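Stage II sporulation protein Q (Bacillus subtilis, PDB 3TUF) forms with SpoIIIAH an intercellular channel between forespore and mother cell during sporulation, and takes part in forespore engulfment and signalling. Local coordinates at residues E108-P111 / V112-Y115; K142-Q145 / N146-I149; K154-Y157 / S158-S161. One frame throughout, in Å; residues are numbered along the deposited sequence.

Along the chain the three contacts follow in series, all within the M23 peptidase-family region, and the centre of each lies about 14 Å from that of the chain. Contacts 1 and 2 share the large antiparallel sheet through neighbouring strands 102-110 and 142-143; their centres are about 20 Å apart and their nearest atoms about 7 Å. Contact 3 lies in the loop between strands 148-151 and 165-171, with its centre about 11 Å from that of contact 1. These two touch: Val112 O probably accepts from Leu156 N (3.1 Å) and Tyr157 N (3.2 Å), so hairpin tip and loop are tied together. Contacts 2 and 3 are about 14 Å apart at their nearest atoms.

Contact 1: residues E108-P111 / V112-Y115; sequences EKDP and VLGY
Backbone pairing between Asp110 and Gly114 closes this chain reversal. Asp110 N donates to Gly114 O at 2.8 Å, while the return bond, Gly114 N to Asp110 O, is weak. Gly114 has a positive phi (76°), a conformation glycine adopts more easily than residues with a side chain.

Side-chain to backbone bonds hold the tip. Asp110 OD1 accepts from Val112 N at 2.7 Å, on its anti side, and from Leu113 N, also at 2.7 Å but from above the carboxylate plane. The Leu113 bond is nearly straight (171°). With CG anti to the backbone N, the Asp110 carboxylate reaches forward over the turn, where one oxygen grips two successive amides. A water donates to Pro111 O and, weakly, to Val112 O.

Aromatic packing holds the other end. Lys109 and Tyr115 form a non-hydrogen-bonded pair, and Lys109 CB lies over the face of the Tyr115 ring, 4.0 Å from its centroid and 11° off the normal: a CH-pi contact. Further out, Lys109 CD stays 4.0 Å from Tyr115 CE2, and CE bends over Gly114 CA at 3.7 Å. Tyr115 CA also makes a C-H...O contact with Glu108 O (3.3 Å).

Together these features define a beta hairpin between strands 102-110 and 116-120 with a three-residue loop and an Asx turn at its tip.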
loop_
_atom_site.group_PDB
_atom_site.type_symbol
_atom_site.label_atom_id
_atom_site.label_comp_id
_atom_site.label_asym_id
_atom_site.label_seq_id
_atom_site.Cartn_x
_atom_site.Cartn_y
_atom_site.Cartn_z
ATOM N N GLU A 108 -8.949 29.952 23.427
ATOM C CA GLU A 108 -10.268 29.909 22.779
ATOM C C GLU A 108 -11.144 28.797 23.227
ATOM O O GLU A 108 -10.673 27.733 23.648
ATOM C CB GLU A 108 -10.113 29.758 21.276
ATOM C CG GLU A 108 -8.796 29.172 20.845
ATOM C CD GLU A 108 -8.662 29.148 19.322
ATOM O OE1 GLU A 108 -9.135 28.152 18.676
ATOM O OE2 GLU A 108 -8.089 30.126 18.766
ATOM N N LYS A 109 -12.431 29.010 23.065
ATOM C CA LYS A 109 -13.424 28.072 23.556
ATOM C C LYS A 109 -13.522 27.126 22.415
ATOM O O LYS A 109 -13.609 27.579 21.296
ATOM C CB LYS A 109 -14.785 28.763 23.767
ATOM C CG LYS A 109 -15.981 27.781 23.866
ATOM C CD LYS A 109 -16.141 27.276 25.301
ATOM C CE LYS A 109 -16.486 25.779 25.343
ATOM N NZ LYS A 109 -17.967 25.641 25.171
ATOM N N ASP A 110 -13.461 25.830 22.672
ATOM C CA ASP A 110 -13.639 24.818 21.650
ATOM C C ASP A 110 -14.870 24.021 22.072
ATOM O O ASP A 110 -15.011 23.666 23.244
ATOM C CB ASP A 110 -12.464 23.897 21.706
ATOM C CG ASP A 110 -12.540 22.826 20.685
ATOM O OD1 ASP A 110 -13.301 21.812 20.865
ATOM O OD2 ASP A 110 -11.798 23.039 19.693
ATOM N N PRO A 111 -15.765 23.700 21.137
ATOM C CA PRO A 111 -17.002 23.039 21.661
ATOM C C PRO A 111 -16.779 21.623 22.197
ATOM O O PRO A 111 -17.588 21.124 23.000
ATOM C CB PRO A 111 -17.938 23.022 20.462
ATOM C CG PRO A 111 -16.906 23.026 19.192
ATOM C CD PRO A 111 -15.757 23.903 19.670
ATOM N N VAL A 112 -15.681 20.990 21.785
ATOM C CA VAL A 112 -15.350 19.666 22.290
ATOM C C VAL A 112 -14.359 19.712 23.448
ATOM O O VAL A 112 -14.545 19.024 24.459
ATOM C CB VAL A 112 -14.749 18.872 21.189
ATOM C CG1 VAL A 112 -14.132 17.516 21.713
ATOM C CG2 VAL A 112 -15.812 18.654 20.154
ATOM N N LEU A 113 -13.313 20.513 23.285
ATOM C CA LEU A 113 -12.240 20.646 24.286
ATOM C C LEU A 113 -12.517 21.584 25.507
ATOM O O LEU A 113 -11.793 21.529 26.507
ATOM C CB LEU A 113 -10.932 21.051 23.578
ATOM C CG LEU A 113 -10.391 20.070 22.514
ATOM C CD1 LEU A 113 -8.976 20.498 21.895
ATOM C CD2 LEU A 113 -10.360 18.641 23.091
ATOM N N GLY A 114 -13.570 22.404 25.470
ATOM C CA GLY A 114 -13.739 23.533 26.440
ATOM C C GLY A 114 -12.779 24.668 26.037
ATOM O O GLY A 114 -12.233 24.719 24.910
ATOM N N TYR A 115 -12.522 25.587 26.938
ATOM C CA TYR A 115 -11.422 26.523 26.657
ATOM C C TYR A 115 -10.047 25.902 26.545
ATOM O O TYR A 115 -9.730 24.943 27.244
ATOM C CB TYR A 115 -11.371 27.564 27.718
ATOM C CG TYR A 115 -12.282 28.694 27.429
ATOM C CD1 TYR A 115 -11.854 29.778 26.624
ATOM C CD2 TYR A 115 -13.582 28.734 28.007
ATOM C CE1 TYR A 115 -12.717 30.909 26.399
ATOM C CE2 TYR A 115 -14.450 29.844 27.792
ATOM C CZ TYR A 115 -13.990 30.905 26.990
ATOM O OH TYR A 115 -14.824 31.961 26.800
HETATM O O HOH W 1 -16.644 20.644 25.738
#

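Contact 2: residues K142-Q145 / N146-I149; sequences KVKQ and NQVI
Gln147 carries its CG anti to the backbone N (chi1 -170°) and is extended beyond it, which sends the amide back across the turn to lie beside Val143 and Lys144. Gln145, with CG likewise anti to its N, runs alongside Asn146, pointing the same way.

The reversal is a type II beta turn from Lys144 to Gln147. Its closing bond runs from Gln147 N to Lys144 O, at 3.0 Å with an N-H...O angle of 150°. Asn146 takes the third position with positive phi, a conformation that asparagine tolerates better than most residues. Next to the closing bond, Gln147 CB comes to 2.9 Å from the same Lys144 O, a tight approach.

The Lys144 side chain passes the Gln147 side chain at about a right angle, with Lys144 CG 4.2 Å from Gln147 CB. On the Val143 side, Gln147 CD is 4.0 Å from Val143 CG1. That methyl also meets Ile149 CG2 at 3.8 Å, a purely apolar touch between buried residues. Replacing Gln147 with an alanine would probably open a gap between Val143 and the Lys144 chain, leaving both without the group that packs against them.

At the outer edge, Gln145 CG lies 3.3 Å from Asn146 OD1, and the two amide planes are 34° apart. The Gln145 amide itself is held by Ser99 O and Asn40 O, through hydrogen bonds from NE2.

The turn thus joins two sheets: Val143 is backbone hydrogen-bonded to Gly102 and packs on Val104 of strand 102-110, while strand 148-151 runs between strands 95-97 and 134-135, where Ile149 makes backbone hydrogen bonds to Val96 and Ser136.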
loop_
_atom_site.group_PDB
_atom_site.type_symbol
_atom_site.label_atom_id
_atom_site.label_comp_id
_atom_site.label_asym_id
_atom_site.label_seq_id
_atom_site.Cartn_x
_atom_site.Cartn_y
_atom_site.Cartn_z
ATOM N N LYS A 142 1.280 38.212 28.287
ATOM C CA LYS A 142 2.479 37.657 28.913
ATOM C C LYS A 142 2.006 37.160 30.253
ATOM O O LYS A 142 1.419 37.947 30.956
ATOM C CB LYS A 142 3.429 38.802 29.255
ATOM C CG LYS A 142 4.590 38.966 28.356
ATOM C CD LYS A 142 4.189 39.667 27.097
ATOM C CE LYS A 142 4.843 38.929 25.926
ATOM N NZ LYS A 142 5.464 39.833 24.913
ATOM N N VAL A 143 2.232 35.908 30.644
ATOM C CA VAL A 143 1.911 35.503 32.031
ATOM C C VAL A 143 3.158 35.135 32.792
ATOM O O VAL A 143 4.205 34.812 32.183
ATOM C CB VAL A 143 0.917 34.305 32.122
ATOM C CG1 VAL A 143 -0.466 34.702 31.619
ATOM C CG2 VAL A 143 1.412 33.136 31.357
ATOM N N LYS A 144 3.050 35.186 34.115
ATOM C CA LYS A 144 4.115 34.746 35.006
ATOM C C LYS A 144 3.709 33.402 35.654
ATOM O O LYS A 144 2.513 33.045 35.711
ATOM C CB LYS A 144 4.569 35.871 36.025
ATOM C CG LYS A 144 3.421 36.729 36.569
ATOM C CD LYS A 144 3.764 38.160 37.163
ATOM C CE LYS A 144 2.480 39.094 37.358
ATOM N NZ LYS A 144 1.334 38.583 38.239
ATOM N N GLN A 145 4.732 32.636 36.070
ATOM C CA GLN A 145 4.568 31.361 36.730
ATOM C C GLN A 145 3.606 31.501 37.916
ATOM O O GLN A 145 3.760 32.407 38.683
ATOM C CB GLN A 145 5.943 30.916 37.205
ATOM C CG GLN A 145 5.882 29.639 38.005
ATOM C CD GLN A 145 7.181 28.836 38.052
ATOM O OE1 GLN A 145 8.231 29.342 38.470
ATOM N NE2 GLN A 145 7.103 27.558 37.651
ATOM N N ASN A 146 2.602 30.636 38.039
ATOM C CA ASN A 146 1.563 30.679 39.112
ATOM C C ASN A 146 0.471 31.715 38.961
ATOM O O ASN A 146 -0.446 31.857 39.818
ATOM C CB ASN A 146 2.178 30.753 40.513
ATOM C CG ASN A 146 2.882 29.473 40.845
ATOM O OD1 ASN A 146 4.119 29.381 40.786
ATOM N ND2 ASN A 146 2.095 28.425 41.083
ATOM N N GLN A 147 0.551 32.437 37.851
ATOM C CA GLN A 147 -0.478 33.367 37.534
ATOM C C GLN A 147 -1.677 32.615 37.019
ATOM O O GLN A 147 -1.569 31.834 36.049
ATOM C CB GLN A 147 0.018 34.324 36.506
ATOM C CG GLN A 147 -0.975 35.449 36.335
ATOM C CD GLN A 147 -0.603 36.389 35.215
ATOM O OE1 GLN A 147 -1.502 36.866 34.537
ATOM N NE2 GLN A 147 0.686 36.678 35.012
ATOM N N VAL A 148 -2.812 32.823 37.680
ATOM C CA VAL A 148 -4.025 32.103 37.315
ATOM C C VAL A 148 -4.368 32.453 35.895
ATOM O O VAL A 148 -4.278 33.631 35.494
ATOM C CB VAL A 148 -5.208 32.473 38.204
ATOM C CG1 VAL A 148 -6.536 32.169 37.517
ATOM C CG2 VAL A 148 -5.086 31.721 39.567
ATOM N N ILE A 149 -4.745 31.431 35.126
ATOM C CA ILE A 149 -5.098 31.664 33.757
ATOM C C ILE A 149 -6.444 31.093 33.391
ATOM O O ILE A 149 -6.903 31.300 32.271
ATOM C CB ILE A 149 -4.036 31.128 32.785
ATOM C CG1 ILE A 149 -3.965 29.616 32.882
ATOM C CG2 ILE A 149 -2.649 31.862 33.009
ATOM C CD1 ILE A 149 -2.807 29.048 32.096
#

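Contact 3: residues K154-Y157 / S158-S161; sequences KNLY and SEDS
From Leu156 to Glu159 the chain folds back, bringing their CA atoms to 5.6 Å without any hydrogen bond between the two segments, and it then enters the short 3-10 segment 159-160, where Ser161 N makes a weak bond to Ser158 O.

The most distinct side-chain meeting is between Leu156 and Glu159, which lie side by side and point the same way. Glu159 is bent at chi2, and its carboxylate comes alongside the leucine: Glu159 OE2 is 3.3 Å from Leu156 CD2. The same oxygen is also 3.3 Å from Leu156 O. Both are acceptors, so this is no bond, and the pairing is probably mildly unfavourable. Glu159 CG approaches that carbonyl oxygen too, at 3.4 Å.

On the buried side, the bond from CA to CB of Asn155 points toward the turn, with CB 4.0 Å from Ser158 N. Its amide is a loose neighbour of the Ser158 hydroxyl, and the separation is that of packing. Tyr157 has CG anti to the backbone N (chi1 -157°), beside its own carbonyl carbon, and the ring reaches out to pack on Val112 and Leu113 of the hairpin tip and on Gln130.

The 3-10 end is fixed by polar links: Asp160 forms a salt bridge with Lys55, and Ser161 OG is hydrogen-bonded to Asp85 OD2. Asn155 and Ser158 both touch His164. By sequence, Asp85 and the His-Val-His stretch begun by His164 probably correspond to the HxGxD and HxH motifs of M23 peptidases, with a serine replacing the first histidine, so the arrangement is consistent with a loop bordering a degenerate M23 active-site region.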
loop_
_atom_site.group_PDB
_atom_site.type_symbol
_atom_site.label_atom_id
_atom_site.label_comp_id
_atom_site.label_asym_id
_atom_site.label_seq_id
_atom_site.Cartn_x
_atom_site.Cartn_y
_atom_site.Cartn_z
ATOM N N LYS A 154 -15.645 20.715 33.051
ATOM C CA LYS A 154 -15.904 19.479 32.324
ATOM C C LYS A 154 -15.904 19.753 30.815
ATOM O O LYS A 154 -16.039 20.939 30.386
ATOM C CB LYS A 154 -17.266 18.860 32.655
ATOM C CG LYS A 154 -17.816 19.067 34.056
ATOM C CD LYS A 154 -18.973 18.105 34.128
ATOM C CE LYS A 154 -19.957 18.341 35.276
ATOM N NZ LYS A 154 -19.773 17.231 36.310
ATOM N N ASN A 155 -15.894 18.640 30.057
ATOM C CA ASN A 155 -15.497 18.549 28.683
ATOM C C ASN A 155 -16.295 17.566 27.949
ATOM O O ASN A 155 -16.739 16.563 28.530
ATOM C CB ASN A 155 -14.152 17.842 28.648
ATOM C CG ASN A 155 -13.231 18.564 27.840
ATOM O OD1 ASN A 155 -13.641 19.590 27.208
ATOM N ND2 ASN A 155 -11.995 18.145 27.831
ATOM N N LEU A 156 -16.362 17.729 26.640
ATOM C CA LEU A 156 -16.899 16.630 25.815
ATOM C C LEU A 156 -15.853 15.536 25.594
ATOM O O LEU A 156 -16.134 14.359 25.748
ATOM C CB LEU A 156 -17.495 17.145 24.500
ATOM C CG LEU A 156 -18.914 17.719 24.726
ATOM C CD1 LEU A 156 -19.417 18.443 23.461
ATOM C CD2 LEU A 156 -19.936 16.668 25.263
ATOM N N TYR A 157 -14.636 15.977 25.307
ATOM C CA TYR A 157 -13.508 15.121 24.970
ATOM C C TYR A 157 -13.235 13.976 25.988
ATOM O O TYR A 157 -13.281 12.782 25.638
ATOM C CB TYR A 157 -12.294 16.026 24.803
ATOM C CG TYR A 157 -11.191 15.455 23.950
ATOM C CD1 TYR A 157 -11.384 15.213 22.577
ATOM C CD2 TYR A 157 -9.947 15.187 24.501
ATOM C CE1 TYR A 157 -10.375 14.715 21.788
ATOM C CE2 TYR A 157 -8.928 14.684 23.732
ATOM C CZ TYR A 157 -9.145 14.445 22.384
ATOM O OH TYR A 157 -8.108 13.938 21.641
ATOM N N SER A 158 -12.983 14.329 27.242
ATOM C CA SER A 158 -12.829 13.309 28.243
ATOM C C SER A 158 -13.894 13.471 29.307
ATOM O O SER A 158 -13.640 14.058 30.332
ATOM C CB SER A 158 -11.403 13.356 28.843
ATOM O OG SER A 158 -10.827 14.665 28.734
ATOM N N GLU A 159 -15.105 12.965 29.100
ATOM C CA GLU A 159 -16.127 13.205 30.144
ATOM C C GLU A 159 -15.746 12.459 31.381
ATOM O O GLU A 159 -16.159 12.840 32.475
ATOM C CB GLU A 159 -17.530 12.772 29.745
ATOM C CG GLU A 159 -17.730 12.658 28.246
ATOM C CD GLU A 159 -19.123 13.086 27.829
ATOM O OE1 GLU A 159 -20.088 12.728 28.549
ATOM O OE2 GLU A 159 -19.236 13.783 26.785
ATOM N N ASP A 160 -14.949 11.400 31.191
ATOM C CA ASP A 160 -14.492 10.503 32.279
ATOM C C ASP A 160 -13.585 11.147 33.361
ATOM O O ASP A 160 -13.472 10.615 34.451
ATOM C CB ASP A 160 -13.865 9.182 31.709
ATOM C CG ASP A 160 -12.402 9.368 31.235
ATOM O OD1 ASP A 160 -11.483 9.079 32.024
ATOM O OD2 ASP A 160 -12.155 9.821 30.079
ATOM N N SER A 161 -12.939 12.267 33.060
ATOM C CA SER A 161 -12.094 12.959 34.006
ATOM C C SER A 161 -12.886 14.061 34.739
ATOM O O SER A 161 -12.279 15.047 35.305
ATOM C CB SER A 161 -11.005 13.676 33.232
ATOM O OG SER A 161 -10.258 12.783 32.473
#